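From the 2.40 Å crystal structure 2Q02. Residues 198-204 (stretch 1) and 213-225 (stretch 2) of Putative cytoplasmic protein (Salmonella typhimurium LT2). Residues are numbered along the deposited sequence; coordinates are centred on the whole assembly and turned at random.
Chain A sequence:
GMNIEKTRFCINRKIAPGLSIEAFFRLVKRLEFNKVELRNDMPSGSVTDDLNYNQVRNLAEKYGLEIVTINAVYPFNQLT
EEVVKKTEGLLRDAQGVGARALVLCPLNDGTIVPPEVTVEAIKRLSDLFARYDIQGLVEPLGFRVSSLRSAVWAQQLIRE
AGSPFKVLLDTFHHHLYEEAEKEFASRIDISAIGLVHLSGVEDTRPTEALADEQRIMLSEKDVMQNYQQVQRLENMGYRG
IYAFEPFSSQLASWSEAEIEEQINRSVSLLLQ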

# COMPACT_ATOMS: atom_id res chain seq x y z
N LEU A 198 -1.53 -6.76 0.27
CA LEU A 198 -1.90 -8.09 -0.16
C LEU A 198 -2.99 -7.95 -1.22
O LEU A 198 -3.84 -7.04 -1.18
CB LEU A 198 -2.42 -8.94 1.00
CG LEU A 198 -1.57 -9.17 2.26
CD1 LEU A 198 -2.38 -9.93 3.34
CD2 LEU A 198 -0.30 -9.91 1.92
N SER A 199 -2.91 -8.86 -2.20
CA SER A 199 -3.92 -9.03 -3.22
C SER A 199 -3.53 -10.31 -3.93
O SER A 199 -2.36 -10.72 -3.88
CB SER A 199 -3.99 -7.85 -4.20
OG SER A 199 -3.07 -7.97 -5.25
N GLY A 200 -4.52 -10.94 -4.55
CA GLY A 200 -4.29 -12.17 -5.27
C GLY A 200 -4.49 -11.95 -6.75
O GLY A 200 -5.16 -11.00 -7.15
N VAL A 201 -3.88 -12.81 -7.55
CA VAL A 201 -4.09 -12.88 -9.00
C VAL A 201 -4.33 -14.34 -9.36
O VAL A 201 -3.53 -15.18 -8.98
CB VAL A 201 -2.85 -12.38 -9.74
CG1 VAL A 201 -2.81 -12.86 -11.20
CG2 VAL A 201 -2.76 -10.87 -9.64
N GLU A 202 -5.42 -14.64 -10.06
CA GLU A 202 -5.71 -16.02 -10.51
C GLU A 202 -5.30 -16.19 -11.98
O GLU A 202 -5.16 -17.32 -12.47
CB GLU A 202 -7.20 -16.35 -10.32
CG GLU A 202 -7.74 -16.05 -8.92
CD GLU A 202 -9.20 -16.48 -8.72
OE1 GLU A 202 -9.97 -16.50 -9.71
OE2 GLU A 202 -9.56 -16.80 -7.57
N ASP A 203 -5.10 -15.05 -12.65
CA ASP A 203 -4.79 -14.97 -14.07
C ASP A 203 -3.43 -15.59 -14.39
O ASP A 203 -2.40 -15.20 -13.84
CB ASP A 203 -4.81 -13.50 -14.52
CG ASP A 203 -5.16 -13.33 -16.00
OD1 ASP A 203 -4.33 -13.63 -16.89
OD2 ASP A 203 -6.29 -12.85 -16.26
N THR A 204 -3.46 -16.53 -15.32
CA THR A 204 -2.34 -17.39 -15.65
C THR A 204 -1.48 -16.88 -16.80
O THR A 204 -0.58 -17.60 -17.26
CB THR A 204 -2.86 -18.76 -16.09
OG1 THR A 204 -3.75 -18.59 -17.20
CG2 THR A 204 -3.58 -19.44 -14.94
N GLU A 213 -4.80 -4.47 -13.19
CA GLU A 213 -6.16 -4.92 -13.54
C GLU A 213 -6.47 -6.41 -13.17
O GLU A 213 -7.63 -6.78 -13.05
CB GLU A 213 -6.40 -4.67 -15.05
CG GLU A 213 -7.61 -5.34 -15.68
CD GLU A 213 -8.93 -5.01 -14.99
OE1 GLU A 213 -9.00 -3.94 -14.36
OE2 GLU A 213 -9.90 -5.82 -15.10
N GLN A 214 -5.43 -7.23 -13.01
CA GLN A 214 -5.60 -8.64 -12.64
C GLN A 214 -5.65 -8.84 -11.12
O GLN A 214 -5.85 -9.96 -10.65
CB GLN A 214 -4.45 -9.49 -13.20
CG GLN A 214 -4.50 -9.76 -14.70
CD GLN A 214 -4.04 -8.57 -15.54
OE1 GLN A 214 -2.90 -8.13 -15.44
NE2 GLN A 214 -4.93 -8.07 -16.36
N ARG A 215 -5.46 -7.78 -10.36
CA ARG A 215 -5.32 -7.91 -8.93
C ARG A 215 -6.69 -7.91 -8.27
O ARG A 215 -7.38 -6.89 -8.23
CB ARG A 215 -4.43 -6.80 -8.35
CG ARG A 215 -2.97 -6.93 -8.73
CD ARG A 215 -2.21 -5.72 -8.37
NE ARG A 215 -2.15 -5.53 -6.94
CZ ARG A 215 -1.50 -4.54 -6.33
NH1 ARG A 215 -0.83 -3.62 -7.03
NH2 ARG A 215 -1.52 -4.47 -5.00
N ILE A 216 -7.05 -9.09 -7.77
CA ILE A 216 -8.31 -9.28 -7.05
C ILE A 216 -8.02 -9.62 -5.57
O ILE A 216 -7.12 -9.05 -4.98
CB ILE A 216 -9.21 -10.32 -7.78
CG1 ILE A 216 -8.56 -11.72 -7.84
CG2 ILE A 216 -9.49 -9.82 -9.17
CD1 ILE A 216 -9.39 -12.74 -8.61
N MSE A 217 -8.79 -10.51 -4.96
CA MSE A 217 -8.56 -10.89 -3.58
C MSE A 217 -8.01 -12.32 -3.49
O MSE A 217 -7.73 -12.97 -4.51
CB MSE A 217 -9.85 -10.65 -2.79
CG MSE A 217 -10.13 -9.15 -2.61
SE MSE A 217 -8.96 -8.30 -1.21
CE MSE A 217 -9.92 -8.97 0.33
N LEU A 218 -7.79 -12.79 -2.26
CA LEU A 218 -7.07 -14.05 -2.04
C LEU A 218 -7.98 -15.24 -2.22
O LEU A 218 -9.06 -15.28 -1.65
CB LEU A 218 -6.41 -14.06 -0.65
CG LEU A 218 -5.40 -12.92 -0.43
CD1 LEU A 218 -4.68 -13.04 0.94
CD2 LEU A 218 -4.39 -12.84 -1.56
N SER A 219 -7.56 -16.19 -3.04
CA SER A 219 -8.27 -17.45 -3.16
C SER A 219 -7.26 -18.60 -3.16
O SER A 219 -6.04 -18.37 -3.08
CB SER A 219 -9.13 -17.48 -4.43
OG SER A 219 -8.36 -17.82 -5.57
N GLU A 220 -7.77 -19.82 -3.25
CA GLU A 220 -6.95 -21.01 -3.47
C GLU A 220 -6.29 -20.99 -4.85
O GLU A 220 -5.25 -21.61 -5.05
CB GLU A 220 -7.80 -22.29 -3.35
CG GLU A 220 -8.44 -22.51 -1.98
CD GLU A 220 -7.42 -22.66 -0.86
OE1 GLU A 220 -6.27 -23.02 -1.17
OE2 GLU A 220 -7.77 -22.42 0.32
N LYS A 221 -6.88 -20.27 -5.79
CA LYS A 221 -6.35 -20.20 -7.15
C LYS A 221 -5.27 -19.12 -7.31
O LYS A 221 -4.74 -18.98 -8.42
CB LYS A 221 -7.48 -20.01 -8.18
N ASP A 222 -4.96 -18.38 -6.24
CA ASP A 222 -3.91 -17.32 -6.26
C ASP A 222 -2.61 -17.84 -6.87
O ASP A 222 -2.14 -18.92 -6.52
CB ASP A 222 -3.67 -16.74 -4.83
CG ASP A 222 -2.50 -15.70 -4.77
OD1 ASP A 222 -2.27 -14.93 -5.73
OD2 ASP A 222 -1.81 -15.64 -3.74
N VAL A 223 -2.03 -17.07 -7.78
CA VAL A 223 -0.81 -17.47 -8.49
C VAL A 223 0.47 -16.95 -7.79
O VAL A 223 1.57 -17.43 -8.05
CB VAL A 223 -0.91 -16.99 -9.99
CG1 VAL A 223 0.46 -16.75 -10.63
CG2 VAL A 223 -1.72 -18.01 -10.81
N MSE A 224 0.32 -15.99 -6.88
CA MSE A 224 1.48 -15.24 -6.41
C MSE A 224 2.10 -15.71 -5.09
O MSE A 224 3.10 -15.13 -4.65
CB MSE A 224 1.13 -13.76 -6.33
CG MSE A 224 0.47 -13.28 -7.58
SE MSE A 224 0.62 -11.41 -7.75
CE MSE A 224 0.45 -11.36 -9.58
N GLN A 225 1.52 -16.74 -4.47
CA GLN A 225 2.02 -17.29 -3.22
C GLN A 225 1.91 -16.32 -2.04
O GLN A 225 2.83 -16.18 -1.25
CB GLN A 225 3.47 -17.80 -3.37
CG GLN A 225 3.57 -19.13 -4.11
CD GLN A 225 4.94 -19.79 -3.94
OE1 GLN A 225 5.17 -20.54 -3.00
NE2 GLN A 225 5.85 -19.52 -4.87
O HOH W 1 -6.76 -12.23 -11.66

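Two loops with little regular secondary structure can still be joined firmly if backbone groups are paired and a few side chains finish the job, and this pair illustrates the principle. The shortest polar contact is between side chains: Ser219 OG donates to Glu202 OE2 at 2.5 Å. Glu202 sets out sideways, but its extended chain (chi1 m, chi2 t) carries the carboxylate to the serine. The same Ser219 OG accepts from Lys221 N at 2.9 Å, so one hydroxyl links the partner stretch to the type I turn running from Ser219 to Asp222.

Backbone pairing supplies the centre. Ile216 N donates to Gly200 O at 2.8 Å and Gly200 N to Ile216 O at 3.2 Å, a single antiparallel bridge. Glycine suits this position, since an ideal CB would lie 2.5 Å from Met217 O, a clash. One residue on, Val201 O accepts from Val223 N at 2.7 Å, while Val201 N reaches Asp222 OD1 at 3.2 Å. That same carboxylate oxygen, Asp222 OD1, takes Met224 N at 3.0 Å, so one carboxylate oxygen holds both the Val201 amide across the contact and the Met224 amide just past the turn. At the other end, Arg215 NE donates to Ser199 OG at 3.1 Å, with the hydroxyl at the edge of the guanidinium, near its plane. A water extends the network, accepting from Glu202 N at 3.2 Å and donating to Gln214 O at 2.6 Å.

Apolar packing accompanies these bonds. Val201, buried, sets CG2 only 3.2 Å from CE of selenomethionine Met224, and 4.0 Å from CG of Arg215, whose aliphatic portion thus serves as packing surface. Leu218 brings CD2 to 3.5 Å from Gly200 N, packing against the backbone at Ser199 and Gly200. Farther out, the methylene Glu202 CG meets Ile216 CD1 at 3.7 Å. Altogether 856 Å² is buried between the stretches, both sides summed.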